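Local coordinates for protein beta-glucuronidase (Dictyoglomus thermophilum, PDB 6XXW) that probably hydrolyses beta-D-glucuronides, releasing glucuronic acid, as a glycoside hydrolase of family 2, at residues N107-T112 with S126-Y131; L252-N257 with P593-K598; E389-I394 with R429-E434; V481-L486 with I531-G536. One frame throughout, in Å; residues are numbered along the deposited sequence. Where two conformers were deposited one is given.

Overall arrangement
Contacts 3 and 4 are largely buried and pair neighbouring outer helices of the TIM barrel, whereas contacts 1 and 2 lie at the surface and involve turns and loops. Contact 1 sits in the sugar-binding domain, its centre about 49 Å from that of contact 2 and on the opposite side of the chain's centre. Contact 2 brings the tail of the chain against a turn of the preceding beta domain. The chemistry follows the setting: one amide-to-carbonyl bond beside a phenylalanine in contact 1, a carboxylate beside a ring, with no direct bond, in contact 2, methyls over a histidine in contact 3, and a charged pair flanking a phenylalanine in contact 4.

Contact 1 (N107-T112 with S126-Y131); sequences NGNLVT and SKFVNY
N107 and F128 are joined by the one hydrogen bond that crosses from 107-112 to 126-131. With CG opposite the carbonyl carbon (chi1 -62°), N107 carries its amide to the loop, where ND2 of N107 lies 2.9 Å from the carbonyl O of F128. The N-H...O angle is 160°. The acceptor falls in the plane of the N107 amide, which aims the N-H well, while the donor is tilted 16° from the carbonyl plane. Asparagine suits the place because a short stem carries both a donor and an acceptor: ND2 also meets OD1 of N135, and OD1 takes the backbone N-H of I136, so the amide can hardly turn. ND2 of N130 stands 3.5 Å from ND2 of N107, but these are two donors, and ND2 of N130 bonds to the carbonyl of E134 instead. N107 and G108 form the corner of a beta hairpin between strands 101-106 and 109-115, in the sugar-binding domain of this glycosidase family. Both have positive phi, as in a type I' turn, and at G108 a CB would press on the carbonyl O of N107.

Nonpolar contact centres on the F128 ring. CB of N109 is 3.4 Å from CD1 of F128, and CG of N109 also lies by CD1 and CE1, while its ND2 is held by the carbonyl of V106. V111 CG1 comes within 3.5 Å of F128 CD2 and lies by CE2 too. Valine fits here because its branched side chain also touches V104 and V106 of strand 101-106 and A123 of strand 121-124. CB of K127, the residue just before, sits over one face of the F128 ring.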
# COMPACT_ATOMS: atom_id res chain seq x y z
N ASN A 107 36.60 -33.40 0.03
CA ASN A 107 37.44 -33.93 1.12
C ASN A 107 38.74 -33.14 1.25
O ASN A 107 39.82 -33.70 1.45
CB ASN A 107 37.72 -35.42 0.92
CG ASN A 107 36.44 -36.24 0.93
OD1 ASN A 107 35.59 -36.04 1.79
ND2 ASN A 107 36.29 -37.13 -0.03
N GLY A 108 38.63 -31.81 1.15
CA GLY A 108 39.78 -30.93 1.27
C GLY A 108 40.59 -30.74 0.01
O GLY A 108 41.51 -29.91 0.01
N ASN A 109 40.29 -31.48 -1.06
CA ASN A 109 41.03 -31.39 -2.31
C ASN A 109 40.36 -30.40 -3.26
O ASN A 109 39.17 -30.55 -3.57
CB ASN A 109 41.09 -32.76 -2.98
CG ASN A 109 41.82 -33.78 -2.14
OD1 ASN A 109 43.04 -33.83 -2.17
ND2 ASN A 109 41.07 -34.58 -1.37
N LEU A 110 41.13 -29.43 -3.77
CA LEU A 110 40.61 -28.49 -4.76
C LEU A 110 40.40 -29.21 -6.09
O LEU A 110 41.36 -29.66 -6.72
CB LEU A 110 41.58 -27.33 -4.92
CG LEU A 110 41.21 -26.42 -6.10
CD1 LEU A 110 40.03 -25.54 -5.71
CD2 LEU A 110 42.42 -25.60 -6.54
N VAL A 111 39.15 -29.31 -6.54
CA VAL A 111 38.85 -30.00 -7.79
C VAL A 111 38.61 -29.03 -8.95
O VAL A 111 38.79 -29.43 -10.11
CB VAL A 111 37.66 -30.96 -7.63
CG1 VAL A 111 37.96 -32.02 -6.58
CG2 VAL A 111 36.36 -30.21 -7.30
N THR A 112 38.23 -27.79 -8.68
CA THR A 112 38.14 -26.80 -9.74
C THR A 112 37.95 -25.41 -9.13
O THR A 112 37.59 -25.27 -7.95
CB THR A 112 36.99 -27.09 -10.72
OG1 THR A 112 37.10 -26.21 -11.85
CG2 THR A 112 35.65 -26.89 -10.07
N SER A 126 36.32 -38.56 -9.13
CA SER A 126 36.45 -39.94 -8.66
C SER A 126 37.78 -40.17 -7.94
O SER A 126 37.86 -41.02 -7.05
CB SER A 126 36.30 -40.91 -9.83
OG SER A 126 37.32 -40.71 -10.77
N LYS A 127 38.81 -39.39 -8.28
CA LYS A 127 40.10 -39.53 -7.62
C LYS A 127 40.07 -39.11 -6.16
O LYS A 127 40.97 -39.47 -5.40
CB LYS A 127 41.16 -38.70 -8.37
N PHE A 128 39.05 -38.36 -5.74
CA PHE A 128 39.06 -37.78 -4.40
C PHE A 128 37.98 -38.29 -3.47
O PHE A 128 37.93 -37.85 -2.32
CB PHE A 128 38.94 -36.25 -4.49
CG PHE A 128 39.89 -35.62 -5.47
CD1 PHE A 128 41.22 -35.43 -5.13
CD2 PHE A 128 39.46 -35.21 -6.72
CE1 PHE A 128 42.12 -34.84 -6.03
CE2 PHE A 128 40.35 -34.62 -7.62
CZ PHE A 128 41.67 -34.43 -7.27
N VAL A 129 37.11 -39.21 -3.92
CA VAL A 129 35.96 -39.63 -3.13
C VAL A 129 36.31 -40.88 -2.32
O VAL A 129 37.19 -41.67 -2.68
CB VAL A 129 34.72 -39.88 -4.01
CG1 VAL A 129 34.21 -38.57 -4.61
CG2 VAL A 129 35.02 -40.90 -5.08
N ASN A 130 35.60 -41.04 -1.20
CA ASN A 130 35.62 -42.25 -0.40
C ASN A 130 34.39 -43.07 -0.79
O ASN A 130 33.26 -42.66 -0.53
CB ASN A 130 35.59 -41.90 1.09
CG ASN A 130 36.64 -40.87 1.46
OD1 ASN A 130 37.81 -41.03 1.12
ND2 ASN A 130 36.23 -39.82 2.17
N TYR A 131 34.62 -44.21 -1.42
CA TYR A 131 33.53 -45.03 -1.92
C TYR A 131 32.82 -45.77 -0.79
O TYR A 131 33.45 -46.36 0.08
CB TYR A 131 34.05 -46.02 -2.96
CG TYR A 131 34.46 -45.34 -4.25
CD1 TYR A 131 33.53 -45.06 -5.24
CD2 TYR A 131 35.78 -44.96 -4.46
CE1 TYR A 131 33.90 -44.45 -6.42
CE2 TYR A 131 36.16 -44.34 -5.63
CZ TYR A 131 35.22 -44.08 -6.61
OH TYR A 131 35.60 -43.46 -7.78

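Contact 2 (L252-N257 with P593-K598); sequences LWEPGN and PDFWEK
E254 and F595 meet where a type II beta turn, E254 to N257, faces the tail that follows helix 580-591. The turn belongs to the beta domain preceding the TIM barrel, and the tail runs along barrel strand 297-305, with backbone bonds between D594 and Y300 and between W596 and P298. The contact therefore brings the end of the chain against a domain more than 300 residues earlier, with K297 as a shared charged partner.

The E254 side chain starts with CB 4.2 Å from CZ of F595. CG lies between the backbone N and the carbonyl carbon (chi1 55°), and from there the extended chain carries the carboxylate obliquely past CE2 and CZ. CD of E254 is 3.8 Å from CE2 of F595, with the carboxylate plane turned 38° from that of the ring. At the tip, OE1 approaches CZ of F595 but is hydrogen-bonded to ND2 of N295, and OE2 of E254 comes to 3.5 Å from CE2 of F595 while forming a salt bridge with K297. The same lysine makes a cation-pi contact with F595, so glutamate and phenylalanine suit their places as two different partners of one charge.

At the turn, G256 takes the third position with positive phi, where a side chain would collide with the carbonyl O of P255 and crowd D594. Asparagine suits the last position: N257 ND2 bonds to L252 O at 2.8 Å. D594 is held by N335 through OD1; D594 OD2 stands 3.6 Å from P255 O, but both are acceptors and no hydrogen bond joins them.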
# COMPACT_ATOMS: atom_id res chain seq x y z
N LEU A 252 7.60 -27.29 -37.28
CA LEU A 252 8.62 -26.33 -36.88
C LEU A 252 8.33 -25.74 -35.51
O LEU A 252 7.17 -25.54 -35.12
CB LEU A 252 8.73 -25.20 -37.91
CG LEU A 252 8.92 -25.62 -39.36
CD1 LEU A 252 9.17 -24.40 -40.24
CD2 LEU A 252 10.07 -26.63 -39.47
N TRP A 253 9.40 -25.45 -34.78
CA TRP A 253 9.32 -24.73 -33.52
C TRP A 253 9.21 -23.23 -33.80
O TRP A 253 9.96 -22.68 -34.61
CB TRP A 253 10.55 -25.03 -32.67
CG TRP A 253 10.54 -24.45 -31.29
CD1 TRP A 253 10.21 -25.10 -30.12
CD2 TRP A 253 10.88 -23.10 -30.92
NE1 TRP A 253 10.32 -24.23 -29.06
CE2 TRP A 253 10.73 -23.00 -29.52
CE3 TRP A 253 11.29 -21.96 -31.64
CZ2 TRP A 253 10.98 -21.81 -28.82
CZ3 TRP A 253 11.53 -20.78 -30.95
CH2 TRP A 253 11.37 -20.71 -29.55
N GLU A 254 8.29 -22.56 -33.12
CA GLU A 254 8.23 -21.11 -33.16
C GLU A 254 7.33 -20.63 -32.02
O GLU A 254 6.60 -21.44 -31.44
CB GLU A 254 7.71 -20.60 -34.52
CG GLU A 254 6.36 -21.14 -35.00
CD GLU A 254 6.03 -20.69 -36.44
OE1 GLU A 254 6.92 -20.76 -37.32
OE2 GLU A 254 4.88 -20.25 -36.68
N PRO A 255 7.41 -19.36 -31.65
CA PRO A 255 6.43 -18.82 -30.71
C PRO A 255 5.03 -19.05 -31.23
O PRO A 255 4.73 -18.77 -32.40
CB PRO A 255 6.78 -17.33 -30.64
CG PRO A 255 8.23 -17.29 -30.96
CD PRO A 255 8.47 -18.38 -31.97
N GLY A 256 4.16 -19.57 -30.36
CA GLY A 256 2.82 -19.95 -30.74
C GLY A 256 2.68 -21.37 -31.24
O GLY A 256 1.55 -21.85 -31.42
N ASN A 257 3.80 -22.06 -31.48
CA ASN A 257 3.78 -23.47 -31.87
C ASN A 257 5.10 -24.12 -31.45
O ASN A 257 5.95 -24.38 -32.31
CB ASN A 257 3.55 -23.61 -33.37
CG ASN A 257 3.39 -25.07 -33.79
OD1 ASN A 257 2.33 -25.67 -33.60
ND2 ASN A 257 4.46 -25.64 -34.35
N PRO A 593 -0.08 -9.83 -34.03
CA PRO A 593 0.38 -11.18 -34.36
C PRO A 593 1.86 -11.34 -34.05
O PRO A 593 2.63 -10.38 -34.06
CB PRO A 593 0.11 -11.28 -35.87
CG PRO A 593 0.21 -9.88 -36.37
CD PRO A 593 -0.22 -8.97 -35.22
N ASP A 594 2.25 -12.59 -33.75
CA ASP A 594 3.66 -12.90 -33.58
C ASP A 594 4.45 -12.64 -34.85
O ASP A 594 5.62 -12.22 -34.80
CB ASP A 594 3.84 -14.37 -33.17
CG ASP A 594 3.36 -14.64 -31.76
OD1 ASP A 594 3.48 -13.74 -30.91
OD2 ASP A 594 2.87 -15.76 -31.51
N PHE A 595 3.85 -12.90 -36.01
CA PHE A 595 4.48 -12.68 -37.30
C PHE A 595 3.71 -11.59 -38.02
O PHE A 595 2.51 -11.73 -38.27
CB PHE A 595 4.56 -13.97 -38.11
CG PHE A 595 5.46 -14.99 -37.50
CD1 PHE A 595 6.83 -14.97 -37.75
CD2 PHE A 595 4.96 -15.95 -36.63
CE1 PHE A 595 7.68 -15.90 -37.18
CE2 PHE A 595 5.81 -16.89 -36.05
CZ PHE A 595 7.17 -16.86 -36.32
N TRP A 596 4.40 -10.50 -38.34
CA TRP A 596 3.75 -9.25 -38.72
C TRP A 596 4.67 -8.56 -39.71
O TRP A 596 5.77 -8.15 -39.34
CB TRP A 596 3.52 -8.39 -37.47
CG TRP A 596 2.86 -7.08 -37.72
CD1 TRP A 596 2.16 -6.70 -38.82
CD2 TRP A 596 2.83 -5.96 -36.82
NE1 TRP A 596 1.69 -5.41 -38.66
CE2 TRP A 596 2.09 -4.94 -37.44
CE3 TRP A 596 3.35 -5.73 -35.54
CZ2 TRP A 596 1.87 -3.70 -36.84
CZ3 TRP A 596 3.13 -4.50 -34.94
CH2 TRP A 596 2.39 -3.51 -35.59
N GLU A 597 4.24 -8.46 -40.97
CA GLU A 597 5.04 -7.76 -41.97
C GLU A 597 4.65 -6.29 -41.93
O GLU A 597 3.64 -5.89 -42.51
CB GLU A 597 4.84 -8.35 -43.36
CG GLU A 597 5.88 -7.86 -44.36
CD GLU A 597 6.03 -8.76 -45.56
OE1 GLU A 597 5.24 -9.73 -45.68
OE2 GLU A 597 6.93 -8.50 -46.39
N LYS A 598 5.45 -5.48 -41.24
CA LYS A 598 5.17 -4.06 -41.05
C LYS A 598 5.50 -3.23 -42.28
O LYS A 598 6.12 -3.72 -43.22
CB LYS A 598 5.93 -3.53 -39.82
CG LYS A 598 5.54 -4.19 -38.51
CD LYS A 598 6.23 -3.56 -37.31
CE LYS A 598 5.92 -2.09 -37.20
NZ LYS A 598 6.65 -1.45 -36.08

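Contact 3 (E389-I394 with R429-E434); sequences EHHLEI and RRVIEE
The helical segments 389-394 and 429-434 run nearly parallel, their N-to-C directions 18° apart and their axes 9.8 Å at closest approach, with L392 and V431 as the nearest pair of CA atoms. V431 sets both methyls against the imidazole of H391, whose CG, opposite the backbone N (chi1 -159°), turns a ring face toward them. CG2 of V431 lies over that face, 3.9 Å from the H391 ring centroid, a CH-pi contact, while CG1 of V431 reaches NE2 of H391 at 3.7 Å. The flat ring suits a place between helices because its face accepts methyls while its nitrogens serve polar partners: ND1 pairs with the hydroxyl of Y427, and NE2 makes a weak bond to the carbonyl of V413. With an alanine in place of H391, the Y427 hydroxyl would probably lose its mate and a gap would open beside the methyls of V431.

Helices 385-402 and 422-438 are successive outer helices of the TIM barrel, separated in sequence by barrel strand 408-415. CD2 of L392 meets helix 422-438, 3.6 Å from CB of E434 and 3.7 Å from the carbonyl O of R430. The other methyl, CD1 of L392, lies near the plane of the R430 guanidinium, 4.1 Å from NH2. E434 offers L392 its aliphatic stem, whereas OE2 forms salt bridges with R396 and R437, so glutamate serves a nonpolar and a charged neighbour at once.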
# COMPACT_ATOMS: atom_id res chain seq x y z
N GLU A 389 39.70 -10.62 -22.34
CA GLU A 389 39.98 -12.05 -22.26
C GLU A 389 38.86 -12.79 -21.55
O GLU A 389 38.41 -13.85 -22.00
CB GLU A 389 41.31 -12.27 -21.56
CG GLU A 389 41.90 -13.65 -21.76
CD GLU A 389 42.57 -13.81 -23.12
OE1 GLU A 389 42.52 -12.84 -23.92
OE2 GLU A 389 43.14 -14.89 -23.39
N HIS A 390 38.39 -12.26 -20.41
CA HIS A 390 37.29 -12.89 -19.68
C HIS A 390 36.01 -12.88 -20.51
O HIS A 390 35.29 -13.88 -20.57
CB HIS A 390 37.07 -12.18 -18.34
CG HIS A 390 35.93 -12.74 -17.54
ND1 HIS A 390 35.94 -14.03 -17.05
CD2 HIS A 390 34.76 -12.19 -17.12
CE1 HIS A 390 34.82 -14.25 -16.37
NE2 HIS A 390 34.09 -13.15 -16.41
N HIS A 391 35.71 -11.74 -21.14
CA HIS A 391 34.51 -11.64 -21.97
C HIS A 391 34.52 -12.69 -23.08
O HIS A 391 33.50 -13.35 -23.35
CB HIS A 391 34.42 -10.23 -22.54
CG HIS A 391 33.05 -9.81 -22.98
ND1 HIS A 391 32.69 -8.48 -23.09
CD2 HIS A 391 31.97 -10.52 -23.37
CE1 HIS A 391 31.45 -8.39 -23.52
NE2 HIS A 391 30.98 -9.62 -23.69
N LEU A 392 35.67 -12.88 -23.74
CA LEU A 392 35.76 -13.87 -24.81
C LEU A 392 35.58 -15.28 -24.27
O LEU A 392 34.93 -16.12 -24.91
CB LEU A 392 37.11 -13.75 -25.53
CG LEU A 392 37.37 -12.43 -26.25
CD1 LEU A 392 38.85 -12.29 -26.65
CD2 LEU A 392 36.44 -12.24 -27.46
N GLU A 393 36.17 -15.58 -23.11
CA GLU A 393 35.95 -16.90 -22.51
C GLU A 393 34.48 -17.08 -22.14
O GLU A 393 33.93 -18.19 -22.28
CB GLU A 393 36.85 -17.08 -21.29
CG GLU A 393 38.34 -16.98 -21.65
CD GLU A 393 39.28 -17.34 -20.50
OE1 GLU A 393 39.41 -16.52 -19.56
OE2 GLU A 393 39.90 -18.42 -20.55
N ILE A 394 33.83 -16.01 -21.68
CA ILE A 394 32.41 -16.09 -21.33
C ILE A 394 31.57 -16.45 -22.56
O ILE A 394 30.70 -17.33 -22.49
CB ILE A 394 31.93 -14.76 -20.72
CG1 ILE A 394 32.45 -14.61 -19.28
CG2 ILE A 394 30.40 -14.65 -20.79
CD1 ILE A 394 32.18 -15.79 -18.41
N ARG A 429 34.58 -4.94 -31.32
CA ARG A 429 34.91 -5.63 -32.56
C ARG A 429 35.42 -7.04 -32.28
O ARG A 429 35.01 -8.00 -32.94
CB ARG A 429 35.94 -4.83 -33.35
CG ARG A 429 35.34 -3.75 -34.24
CD ARG A 429 36.40 -2.76 -34.72
NE ARG A 429 37.43 -3.44 -35.51
CZ ARG A 429 37.55 -3.34 -36.83
NH1 ARG A 429 36.72 -2.57 -37.52
NH2 ARG A 429 38.50 -4.01 -37.47
N ARG A 430 36.31 -7.18 -31.29
CA ARG A 430 36.86 -8.50 -30.99
C ARG A 430 35.80 -9.41 -30.37
O ARG A 430 35.75 -10.61 -30.68
CB ARG A 430 38.05 -8.37 -30.05
CG ARG A 430 39.22 -7.57 -30.63
CD ARG A 430 40.56 -8.08 -30.11
NE ARG A 430 40.53 -9.51 -29.81
CZ ARG A 430 40.61 -10.48 -30.73
NH1 ARG A 430 40.73 -10.17 -32.02
NH2 ARG A 430 40.56 -11.75 -30.36
N VAL A 431 34.97 -8.88 -29.47
CA VAL A 431 33.92 -9.68 -28.86
C VAL A 431 32.95 -10.16 -29.94
O VAL A 431 32.59 -11.34 -30.01
CB VAL A 431 33.17 -8.88 -27.78
CG1 VAL A 431 31.94 -9.64 -27.31
CG2 VAL A 431 34.10 -8.61 -26.60
N ILE A 432 32.51 -9.23 -30.79
CA ILE A 432 31.53 -9.57 -31.81
C ILE A 432 32.12 -10.57 -32.81
O ILE A 432 31.46 -11.54 -33.21
CB ILE A 432 31.05 -8.29 -32.51
CG1 ILE A 432 30.23 -7.45 -31.51
CG2 ILE A 432 30.27 -8.64 -33.78
CD1 ILE A 432 29.93 -6.01 -31.97
N GLU A 433 33.37 -10.37 -33.20
CA GLU A 433 34.00 -11.28 -34.15
C GLU A 433 34.09 -12.69 -33.59
O GLU A 433 33.84 -13.67 -34.30
CB GLU A 433 35.39 -10.77 -34.52
CG GLU A 433 36.07 -11.60 -35.60
CD GLU A 433 37.30 -10.90 -36.15
OE1 GLU A 433 37.19 -9.71 -36.53
OE2 GLU A 433 38.38 -11.53 -36.21
N GLU A 434 34.43 -12.81 -32.30
CA GLU A 434 34.55 -14.14 -31.70
C GLU A 434 33.19 -14.81 -31.54
O GLU A 434 33.05 -16.02 -31.76
CB GLU A 434 35.28 -14.01 -30.36
CG GLU A 434 35.39 -15.31 -29.58
CD GLU A 434 36.41 -16.27 -30.18
OE1 GLU A 434 37.02 -15.94 -31.23
OE2 GLU A 434 36.58 -17.37 -29.61

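Contact 4 (V481-L486 with I531-G536); sequences VIEYQL and IKRFVG
A bend in each chain brings the charged ends of E483 and R533 together: E483 turns at chi2 (88°) and R533 at chi3, which lays the guanidinium side-on to the carboxylate. R533 was modelled in two conformers, and the bridge described holds for one of them. R533 NH2 lies 2.6 Å from E483 OE1, and R533 NE lies 2.7 Å from E483 OE2, using that oxygen's syn lone pair. This two-point salt bridge is not flat, since the planes of the groups differ by 48°. A water donates to OE2 of E483 and to the carbonyl O of R533, 2.6 Å away, linking the carboxylate to the helix backbone as well. Were E483 an alanine, the R533 guanidinium would probably be left without its counter-charge, free to swing, and the water would lose one acceptor.

Helices 482-497 and 524-538 lie next to each other around the TIM barrel, on either side of strand 501-505 in sequence; their short segments cross at -45°. Beside the ion pair, F534 enters between I482 and L486, one helical turn apart. CG2 of I482 is 3.6 Å from CD1 of F534, and CD2 of L486 3.6 Å from CD2 of F534. I482 thus reaches CD1 and CE1 and L486 reaches CD2, a spread that a broad flat residue can accommodate. The ring also meets that of F506. On helix 482-497, Q485 bonds through NE2 to the carbonyl of M162 of a neighbouring subunit.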
# COMPACT_ATOMS: atom_id res chain seq x y z
N VAL A 481 6.62 15.08 -24.35
CA VAL A 481 7.80 15.05 -25.22
C VAL A 481 8.02 13.72 -25.93
O VAL A 481 8.85 13.65 -26.85
CB VAL A 481 9.09 15.36 -24.44
CG1 VAL A 481 9.01 16.71 -23.78
CG2 VAL A 481 9.39 14.24 -23.43
N ILE A 482 7.28 12.67 -25.56
CA ILE A 482 7.65 11.31 -25.97
C ILE A 482 7.62 11.16 -27.49
O ILE A 482 8.59 10.70 -28.11
CB ILE A 482 6.72 10.29 -25.29
CG1 ILE A 482 7.11 10.14 -23.81
CG2 ILE A 482 6.73 8.93 -26.03
CD1 ILE A 482 6.19 9.25 -23.02
N GLU A 483 6.49 11.52 -28.12
CA GLU A 483 6.34 11.29 -29.55
C GLU A 483 7.38 12.05 -30.36
O GLU A 483 7.98 11.50 -31.29
CB GLU A 483 4.93 11.67 -29.98
CG GLU A 483 3.86 10.69 -29.50
CD GLU A 483 3.31 11.03 -28.12
OE1 GLU A 483 3.78 12.01 -27.49
OE2 GLU A 483 2.41 10.30 -27.66
N TYR A 484 7.60 13.32 -30.02
CA TYR A 484 8.63 14.14 -30.67
C TYR A 484 10.00 13.49 -30.56
O TYR A 484 10.69 13.29 -31.57
CB TYR A 484 8.64 15.53 -30.01
CG TYR A 484 9.52 16.59 -30.65
CD1 TYR A 484 9.01 17.45 -31.62
CD2 TYR A 484 10.84 16.76 -30.26
CE1 TYR A 484 9.80 18.44 -32.20
CE2 TYR A 484 11.65 17.74 -30.84
CZ TYR A 484 11.12 18.58 -31.80
OH TYR A 484 11.91 19.57 -32.38
N GLN A 485 10.41 13.14 -29.34
CA GLN A 485 11.78 12.69 -29.14
C GLN A 485 12.00 11.26 -29.64
O GLN A 485 13.03 10.97 -30.26
CB GLN A 485 12.14 12.79 -27.66
CG GLN A 485 12.01 14.20 -27.10
CD GLN A 485 12.35 14.27 -25.62
OE1 GLN A 485 12.22 13.29 -24.90
NE2 GLN A 485 12.79 15.44 -25.17
N LEU A 486 11.05 10.37 -29.40
CA LEU A 486 11.28 8.97 -29.72
C LEU A 486 11.27 8.74 -31.22
O LEU A 486 12.11 7.99 -31.74
CB LEU A 486 10.24 8.08 -29.03
CG LEU A 486 10.46 6.58 -29.26
CD1 LEU A 486 11.81 6.14 -28.71
CD2 LEU A 486 9.31 5.77 -28.66
N ILE A 531 4.19 3.95 -21.39
CA ILE A 531 4.37 2.77 -22.24
C ILE A 531 3.44 2.85 -23.45
O ILE A 531 3.84 2.57 -24.59
CB ILE A 531 4.16 1.49 -21.41
CG1 ILE A 531 5.40 1.21 -20.56
CG2 ILE A 531 3.82 0.31 -22.30
CD1 ILE A 531 5.19 0.15 -19.49
N LYS A 532 2.20 3.30 -23.23
CA LYS A 532 1.23 3.43 -24.32
C LYS A 532 1.71 4.40 -25.39
O LYS A 532 1.54 4.15 -26.59
CB LYS A 532 -0.12 3.88 -23.75
CG LYS A 532 -1.19 4.16 -24.78
CD LYS A 532 -2.53 4.46 -24.10
CE LYS A 532 -2.60 5.90 -23.60
NZ LYS A 532 -3.99 6.30 -23.19
N ARG A 533 2.29 5.53 -24.98
CA ARG A 533 2.73 6.52 -25.95
C ARG A 533 3.96 6.05 -26.71
O ARG A 533 4.11 6.33 -27.91
CB ARG A 533 3.00 7.85 -25.25
CG ARG A 533 1.73 8.48 -24.68
CD ARG A 533 2.04 9.82 -24.04
NE ARG A 533 2.23 10.86 -25.04
CZ ARG A 533 1.87 12.13 -24.87
NH1 ARG A 533 1.30 12.51 -23.73
NH2 ARG A 533 2.09 13.02 -25.83
N PHE A 534 4.87 5.35 -26.03
CA PHE A 534 6.03 4.78 -26.71
C PHE A 534 5.59 3.83 -27.83
O PHE A 534 6.05 3.94 -28.97
CB PHE A 534 6.92 4.04 -25.71
CG PHE A 534 7.99 4.89 -25.08
CD1 PHE A 534 7.67 5.96 -24.25
CD2 PHE A 534 9.34 4.60 -25.29
CE1 PHE A 534 8.67 6.71 -23.64
CE2 PHE A 534 10.34 5.36 -24.70
CZ PHE A 534 10.01 6.41 -23.87
N VAL A 535 4.69 2.89 -27.53
CA VAL A 535 4.36 1.89 -28.56
C VAL A 535 3.51 2.47 -29.68
O VAL A 535 3.56 1.95 -30.81
CB VAL A 535 3.71 0.64 -27.95
CG1 VAL A 535 4.66 0.00 -26.93
CG2 VAL A 535 2.33 0.96 -27.33
N GLY A 536 2.77 3.55 -29.43
CA GLY A 536 2.10 4.24 -30.52
C GLY A 536 3.09 4.78 -31.55
O GLY A 536 2.79 4.81 -32.74
O HOH W 1 2.25 7.67 -29.12